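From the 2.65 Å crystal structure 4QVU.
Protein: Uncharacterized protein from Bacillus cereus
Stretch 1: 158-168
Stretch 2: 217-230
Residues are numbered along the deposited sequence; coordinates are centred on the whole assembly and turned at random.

Stretch 1, residues 158-168: ISDRPIIGFTE
Stretch 2 217-230: CKVVPRFVVSPLYV

Stretch 1 begins in a strand that continues from earlier in the chain, then becomes a loop and turns back on itself. Ser159 N donates to Glu168 O at 2.9 Å, which closes the base of the loop. Stretch 2 enters as an extended strand from Cys217, passes through a loop, and starts a helix at Pro227, with Ser226 at the N-cap. Val230 N donates to Ser226 O at 3.0 Å in the first turn. The nearest CA atoms across the stretches are those of Glu168 and Val220, 4.8 Å apart. No backbone-to-backbone hydrogen bond joins them. Side-chain packing and one salt bridge make most of the contact, with some backbone atoms packing too, and 455 Å² is buried, both sides summed.

The polar centre is Glu168. Its side chain is m, t, with chi3 near 0°, and reaches back into its own loop. There OE1 accepts from Ile163 N at 2.8 Å and OE2 from Ile164 N at 3.2 Å. The carboxylate thus braces the turn from inside. Lys218 reaches it from the strand with rotamers t, t, m, m: the chain runs straight at first, then bends. Its NZ donates to Glu168 OE1 at 2.9 Å, a hydrogen bond within a salt bridge. Both residues are buried, so the opposite charges answer each other. Ser159 OG lies 3.2 Å from Lys218 NZ, but the angle is too poor for a hydrogen bond.

Ile163, m and t, extends its tip against the bend of the lysine, with CD1 3.4 Å from Lys218 CE. The aliphatic part of Glu168 also packs: its CG is 4.0 Å from Val220 CG2. Val220 is t. Val219 points away, and its O lies 3.7 Å from Glu168 CA.

Next along, Thr167 meets the proline. Thr167 O is 3.2 Å from Pro221 CD and 3.8 Å from Val220 CG1. Pro221 CD, on a ring with C-gamma exo pucker, packs against Thr167, whose CB lies 4.4 Å from that CD. Thr167 is m.

Phe166 is the large bump. With chi1 m and chi2 -86°, it points toward stretch 2 and rests against a shallow apolar surface made by three side chains, remaining partly exposed. Its CD1 is 4.5 Å from Phe223 CZ, its CZ 3.9 Å from Val225 CG2, and its CE1 4.2 Å from Tyr229 CE2. Phe223 is p and starts sideways, but its end comes nearer. Val225 and Tyr229, both t, point toward stretch 1. The rings meet obliquely. A broad apolar ring suits this place because it reaches all three neighbours.

Gly165 precedes it at phi/psi 115/7, where a CB would jam against the carbonyl O of Ile164.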

ATOM      1  N   ILE A 158       6.514  12.271  10.896  1.00 61.87           N
ATOM      2  CA  ILE A 158       6.979  11.138  10.092  1.00 60.38           C
ATOM      3  C   ILE A 158       5.749  10.563   9.402  1.00 65.50           C
ATOM      4  O   ILE A 158       4.761  10.272  10.082  1.00 67.05           O
ATOM      5  CB  ILE A 158       7.751  10.067  10.924  1.00 63.52           C
ATOM      6  CG1 ILE A 158       8.760  10.713  11.901  1.00 64.72           C
ATOM      7  CG2 ILE A 158       8.426   9.034   9.990  1.00 62.47           C
ATOM      8  CD1 ILE A 158       9.293   9.813  12.952  1.00 65.51           C
ATOM      9  N   SER A 159       5.782  10.428   8.068  1.00 61.15           N
ATOM     10  CA  SER A 159       4.664   9.886   7.290  1.00 60.37           C
ATOM     11  C   SER A 159       4.245   8.449   7.705  1.00 64.43           C
ATOM     12  O   SER A 159       5.074   7.535   7.678  1.00 63.75           O
ATOM     13  CB  SER A 159       5.010   9.860   5.806  1.00 61.68           C
ATOM     14  OG  SER A 159       4.873  11.136   5.214  1.00 73.35           O
ATOM     15  N   ASP A 160       2.942   8.267   8.038  1.00 60.57           N
ATOM     16  CA  ASP A 160       2.311   6.970   8.314  1.00 60.23           C
ATOM     17  C   ASP A 160       1.730   6.413   6.990  1.00 63.90           C
ATOM     18  O   ASP A 160       1.402   5.225   6.891  1.00 63.84           O
ATOM     19  CB  ASP A 160       1.234   7.076   9.414  1.00 63.34           C
ATOM     20  CG  ASP A 160       0.120   8.069   9.134  1.00 77.77           C
ATOM     21  OD1 ASP A 160       0.387   9.092   8.473  1.00 80.37           O
ATOM     22  OD2 ASP A 160      -1.008   7.845   9.612  1.00 83.91           O
ATOM     23  N   ARG A 161       1.622   7.292   5.972  1.00 60.49           N
ATOM     24  CA  ARG A 161       1.189   7.002   4.595  1.00 59.78           C
ATOM     25  C   ARG A 161       2.199   7.679   3.627  1.00 64.38           C
ATOM     26  O   ARG A 161       1.835   8.605   2.896  1.00 64.85           O
ATOM     27  CB  ARG A 161      -0.272   7.447   4.335  1.00 57.62           C
ATOM     28  N   PRO A 162       3.491   7.251   3.626  1.00 60.11           N
ATOM     29  CA  PRO A 162       4.481   7.907   2.754  1.00 59.35           C
ATOM     30  C   PRO A 162       4.153   7.771   1.262  1.00 65.52           C
ATOM     31  O   PRO A 162       3.344   6.927   0.875  1.00 66.64           O
ATOM     32  CB  PRO A 162       5.794   7.177   3.094  1.00 60.47           C
ATOM     33  CG  PRO A 162       5.400   5.908   3.693  1.00 64.66           C
ATOM     34  CD  PRO A 162       4.120   6.174   4.421  1.00 60.91           C
ATOM     35  N   ILE A 163       4.792   8.602   0.421  1.00 62.06           N
ATOM     36  CA  ILE A 163       4.573   8.573  -1.019  1.00 61.33           C
ATOM     37  C   ILE A 163       5.157   7.283  -1.604  1.00 66.02           C
ATOM     38  O   ILE A 163       4.485   6.643  -2.409  1.00 64.67           O
ATOM     39  CB  ILE A 163       5.166   9.828  -1.715  1.00 64.36           C
ATOM     40  CG1 ILE A 163       4.644  11.136  -1.070  1.00 65.12           C
ATOM     41  CG2 ILE A 163       4.914   9.797  -3.235  1.00 65.14           C
ATOM     42  CD1 ILE A 163       5.213  12.458  -1.635  1.00 70.00           C
ATOM     43  N   ILE A 164       6.392   6.905  -1.195  1.00 64.98           N
ATOM     44  CA  ILE A 164       7.118   5.755  -1.749  1.00 66.02           C
ATOM     45  C   ILE A 164       7.044   4.524  -0.826  1.00 70.80           C
ATOM     46  O   ILE A 164       7.129   3.418  -1.344  1.00 73.57           O
ATOM     47  CB  ILE A 164       8.591   6.147  -2.054  1.00 69.90           C
ATOM     48  CG1 ILE A 164       8.640   7.189  -3.180  1.00 70.89           C
ATOM     49  CG2 ILE A 164       9.473   4.949  -2.426  1.00 72.19           C
ATOM     50  CD1 ILE A 164       7.906   6.754  -4.602  1.00 79.91           C
ATOM     51  N   GLY A 165       6.858   4.696   0.478  1.00 65.31           N
ATOM     52  CA  GLY A 165       6.731   3.558   1.383  1.00 64.11           C
ATOM     53  C   GLY A 165       7.824   3.402   2.418  1.00 68.92           C
ATOM     54  O   GLY A 165       7.833   2.402   3.140  1.00 70.18           O
ATOM     55  N   PHE A 166       8.745   4.372   2.533  1.00 64.19           N
ATOM     56  CA  PHE A 166       9.809   4.251   3.524  1.00 62.95           C
ATOM     57  C   PHE A 166       9.709   5.432   4.495  1.00 67.35           C
ATOM     58  O   PHE A 166       8.589   5.819   4.828  1.00 68.31           O
ATOM     59  CB  PHE A 166      11.179   4.132   2.839  1.00 64.20           C
ATOM     60  CG  PHE A 166      11.341   2.813   2.111  1.00 64.93           C
ATOM     61  CD1 PHE A 166      11.802   1.679   2.779  1.00 67.48           C
ATOM     62  CD2 PHE A 166      11.004   2.694   0.765  1.00 66.08           C
ATOM     63  CE1 PHE A 166      11.952   0.462   2.110  1.00 68.21           C
ATOM     64  CE2 PHE A 166      11.138   1.463   0.098  1.00 68.71           C
ATOM     65  CZ  PHE A 166      11.613   0.360   0.774  1.00 67.10           C
ATOM     66  N   THR A 167      10.834   5.972   4.991  1.00 63.48           N
ATOM     67  CA  THR A 167      10.781   7.088   5.932  1.00 62.91           C
ATOM     68  C   THR A 167      10.743   8.410   5.166  1.00 66.27           C
ATOM     69  O   THR A 167      11.534   8.640   4.258  1.00 66.44           O
ATOM     70  CB  THR A 167      11.944   7.047   6.928  1.00 67.60           C
ATOM     71  OG1 THR A 167      12.050   5.724   7.459  1.00 66.54           O
ATOM     72  CG2 THR A 167      11.760   8.038   8.083  1.00 66.07           C
ATOM     73  N   GLU A 168       9.800   9.272   5.551  1.00 62.60           N
ATOM     74  CA  GLU A 168       9.574  10.613   5.006  1.00 61.17           C
ATOM     75  C   GLU A 168       9.250  11.540   6.154  1.00 63.12           C
ATOM     76  O   GLU A 168       8.336  11.254   6.928  1.00 62.22           O
ATOM     77  CB  GLU A 168       8.459  10.614   3.938  1.00 61.37           C
ATOM     78  CG  GLU A 168       8.802   9.772   2.715  1.00 67.42           C
ATOM     79  CD  GLU A 168       7.729   9.618   1.655  1.00 79.83           C
ATOM     80  OE1 GLU A 168       6.620  10.174   1.830  1.00 63.95           O
ATOM     81  OE2 GLU A 168       7.991   8.914   0.654  1.00 76.54           O
ATOM     82  N   CYS A 217       8.094  20.954   3.508  1.00 60.91           N
ATOM     83  CA  CYS A 217       9.338  20.377   3.063  1.00 59.53           C
ATOM     84  C   CYS A 217       9.374  18.926   3.483  1.00 62.98           C
ATOM     85  O   CYS A 217       9.388  18.623   4.680  1.00 63.51           O
ATOM     86  CB  CYS A 217      10.567  21.129   3.553  1.00 60.42           C
ATOM     87  SG  CYS A 217      12.120  20.372   3.005  1.00 63.58           S
ATOM     88  N   LYS A 218       9.385  18.026   2.498  1.00 58.23           N
ATOM     89  CA  LYS A 218       9.501  16.606   2.768  1.00 56.40           C
ATOM     90  C   LYS A 218      10.979  16.228   2.641  1.00 60.07           C
ATOM     91  O   LYS A 218      11.582  16.435   1.589  1.00 57.83           O
ATOM     92  CB  LYS A 218       8.598  15.784   1.848  1.00 57.01           C
ATOM     93  CG  LYS A 218       8.581  14.297   2.165  1.00 62.27           C
ATOM     94  CD  LYS A 218       7.727  13.503   1.194  1.00 60.82           C
ATOM     95  CE  LYS A 218       6.243  13.616   1.444  1.00 64.08           C
ATOM     96  NZ  LYS A 218       5.817  12.830   2.631  1.00 63.31           N
ATOM     97  N   VAL A 219      11.567  15.762   3.761  1.00 58.94           N
ATOM     98  CA  VAL A 219      12.957  15.299   3.881  1.00 59.21           C
ATOM     99  C   VAL A 219      12.904  13.784   3.763  1.00 62.93           C
ATOM    100  O   VAL A 219      12.236  13.141   4.577  1.00 62.25           O
ATOM    101  CB  VAL A 219      13.668  15.780   5.185  1.00 63.65           C
ATOM    102  CG1 VAL A 219      15.170  15.560   5.090  1.00 64.02           C
ATOM    103  CG2 VAL A 219      13.366  17.247   5.499  1.00 63.86           C
ATOM    104  N   VAL A 220      13.548  13.220   2.726  1.00 59.06           N
ATOM    105  CA  VAL A 220      13.485  11.786   2.445  1.00 58.06           C
ATOM    106  C   VAL A 220      14.892  11.150   2.453  1.00 63.43           C
ATOM    107  O   VAL A 220      15.662  11.399   1.520  1.00 63.31           O
ATOM    108  CB  VAL A 220      12.776  11.517   1.071  1.00 60.99           C
ATOM    109  CG1 VAL A 220      12.566  10.023   0.823  1.00 59.69           C
ATOM    110  CG2 VAL A 220      11.448  12.268   0.954  1.00 60.36           C
ATOM    111  N   PRO A 221      15.238  10.280   3.444  1.00 61.41           N
ATOM    112  CA  PRO A 221      16.522   9.567   3.370  1.00 61.92           C
ATOM    113  C   PRO A 221      16.549   8.623   2.164  1.00 66.61           C
ATOM    114  O   PRO A 221      15.516   8.063   1.772  1.00 63.88           O
ATOM    115  CB  PRO A 221      16.586   8.788   4.687  1.00 64.06           C
ATOM    116  CG  PRO A 221      15.504   9.358   5.546  1.00 68.54           C
ATOM    117  CD  PRO A 221      14.456   9.834   4.613  1.00 62.98           C
ATOM    118  N   ARG A 222      17.720   8.504   1.538  1.00 64.94           N
ATOM    119  CA  ARG A 222      17.908   7.664   0.371  1.00 64.57           C
ATOM    120  C   ARG A 222      19.066   6.723   0.657  1.00 72.61           C
ATOM    121  O   ARG A 222      20.145   7.148   1.068  1.00 74.51           O
ATOM    122  CB  ARG A 222      18.134   8.527  -0.886  1.00 61.77           C
ATOM    123  CG  ARG A 222      16.984   9.477  -1.270  1.00 57.34           C
ATOM    124  CD  ARG A 222      15.700   8.812  -1.774  1.00 57.66           C
ATOM    125  NE  ARG A 222      15.940   7.952  -2.939  1.00 63.32           N
ATOM    126  CZ  ARG A 222      15.847   8.335  -4.207  1.00 73.94           C
ATOM    127  NH1 ARG A 222      15.482   9.571  -4.509  1.00 62.87           N
ATOM    128  NH2 ARG A 222      16.097   7.479  -5.184  1.00 65.64           N
ATOM    129  N   PHE A 223      18.808   5.437   0.524  1.00 71.11           N
ATOM    130  CA  PHE A 223      19.768   4.367   0.839  1.00 72.73           C
ATOM    131  C   PHE A 223      19.451   3.129   0.026  1.00 75.37           C
ATOM    132  O   PHE A 223      18.298   2.935  -0.371  1.00 73.88           O
ATOM    133  CB  PHE A 223      19.737   4.038   2.364  1.00 74.54           C
ATOM    134  CG  PHE A 223      18.353   3.823   2.935  1.00 74.38           C
ATOM    135  CD1 PHE A 223      17.584   4.901   3.368  1.00 76.21           C
ATOM    136  CD2 PHE A 223      17.802   2.546   3.014  1.00 76.43           C
ATOM    137  CE1 PHE A 223      16.278   4.711   3.845  1.00 75.81           C
ATOM    138  CE2 PHE A 223      16.504   2.354   3.512  1.00 77.92           C
ATOM    139  CZ  PHE A 223      15.750   3.440   3.921  1.00 74.97           C
ATOM    140  N   VAL A 224      20.460   2.295  -0.228  1.00 72.51           N
ATOM    141  CA  VAL A 224      20.218   1.034  -0.927  1.00 72.12           C
ATOM    142  C   VAL A 224      19.594   0.107   0.121  1.00 74.95           C
ATOM    143  O   VAL A 224      20.192  -0.132   1.176  1.00 76.06           O
ATOM    144  CB  VAL A 224      21.482   0.453  -1.628  1.00 77.72           C
ATOM    145  CG1 VAL A 224      21.200  -0.916  -2.240  1.00 77.54           C
ATOM    146  CG2 VAL A 224      22.006   1.416  -2.696  1.00 78.03           C
ATOM    147  N   VAL A 225      18.348  -0.308  -0.115  1.00 68.95           N
ATOM    148  CA  VAL A 225      17.623  -1.179   0.820  1.00 67.83           C
ATOM    149  C   VAL A 225      18.326  -2.553   0.861  1.00 72.64           C
ATOM    150  O   VAL A 225      18.801  -3.042  -0.177  1.00 72.92           O
ATOM    151  CB  VAL A 225      16.110  -1.304   0.457  1.00 69.44           C
ATOM    152  CG1 VAL A 225      15.345  -2.092   1.513  1.00 68.22           C
ATOM    153  CG2 VAL A 225      15.472   0.076   0.265  1.00 67.96           C
ATOM    154  N   SER A 226      18.431  -3.132   2.078  1.00 68.95           N
ATOM    155  CA  SER A 226      19.005  -4.449   2.351  1.00 69.71           C
ATOM    156  C   SER A 226      18.296  -5.547   1.504  1.00 71.97           C
ATOM    157  O   SER A 226      17.061  -5.569   1.447  1.00 70.04           O
ATOM    158  CB  SER A 226      18.894  -4.766   3.840  1.00 73.08           C
ATOM    159  OG  SER A 226      19.144  -6.136   4.126  1.00 86.63           O
ATOM    160  N   PRO A 227      19.056  -6.464   0.857  1.00 68.28           N
ATOM    161  CA  PRO A 227      18.420  -7.511   0.037  1.00 67.53           C
ATOM    162  C   PRO A 227      17.486  -8.431   0.828  1.00 71.19           C
ATOM    163  O   PRO A 227      16.502  -8.917   0.274  1.00 70.51           O
ATOM    164  CB  PRO A 227      19.605  -8.311  -0.496  1.00 71.83           C
ATOM    165  CG  PRO A 227      20.755  -7.413  -0.394  1.00 77.60           C
ATOM    166  CD  PRO A 227      20.525  -6.572   0.807  1.00 71.93           C
ATOM    167  N   LEU A 228      17.780  -8.658   2.119  1.00 67.81           N
ATOM    168  CA  LEU A 228      16.980  -9.516   2.988  1.00 66.67           C
ATOM    169  C   LEU A 228      15.652  -8.860   3.298  1.00 68.11           C
ATOM    170  O   LEU A 228      14.677  -9.568   3.507  1.00 67.14           O
ATOM    171  CB  LEU A 228      17.736  -9.857   4.272  1.00 68.35           C
ATOM    172  CG  LEU A 228      18.461 -11.196   4.249  1.00 76.46           C
ATOM    173  CD1 LEU A 228      19.445 -11.299   3.085  1.00 78.43           C
ATOM    174  CD2 LEU A 228      19.132 -11.473   5.567  1.00 81.83           C
ATOM    175  N   TYR A 229      15.597  -7.520   3.251  1.00 64.20           N
ATOM    176  CA  TYR A 229      14.374  -6.766   3.445  1.00 62.24           C
ATOM    177  C   TYR A 229      13.579  -6.723   2.132  1.00 65.81           C
ATOM    178  O   TYR A 229      12.362  -6.931   2.155  1.00 66.01           O
ATOM    179  CB  TYR A 229      14.649  -5.335   3.966  1.00 63.21           C
ATOM    180  CG  TYR A 229      13.371  -4.642   4.387  1.00 64.08           C
ATOM    181  CD1 TYR A 229      12.808  -4.878   5.636  1.00 66.73           C
ATOM    182  CD2 TYR A 229      12.651  -3.858   3.488  1.00 63.31           C
ATOM    183  CE1 TYR A 229      11.590  -4.312   6.004  1.00 66.78           C
ATOM    184  CE2 TYR A 229      11.428  -3.294   3.841  1.00 63.37           C
ATOM    185  CZ  TYR A 229      10.906  -3.515   5.107  1.00 73.97           C
ATOM    186  OH  TYR A 229       9.711  -2.958   5.491  1.00 77.63           O
ATOM    187  N   VAL A 230      14.252  -6.450   0.995  1.00 61.49           N
ATOM    188  CA  VAL A 230      13.617  -6.368  -0.332  1.00 59.78           C
ATOM    189  C   VAL A 230      12.879  -7.678  -0.665  1.00 63.35           C
ATOM    190  O   VAL A 230      11.713  -7.628  -1.060  1.00 63.30           O
ATOM    191  CB  VAL A 230      14.625  -6.006  -1.451  1.00 63.40           C
ATOM    192  CG1 VAL A 230      14.054  -6.273  -2.838  1.00 62.91           C
ATOM    193  CG2 VAL A 230      15.068  -4.560  -1.327  1.00 61.89           C
TER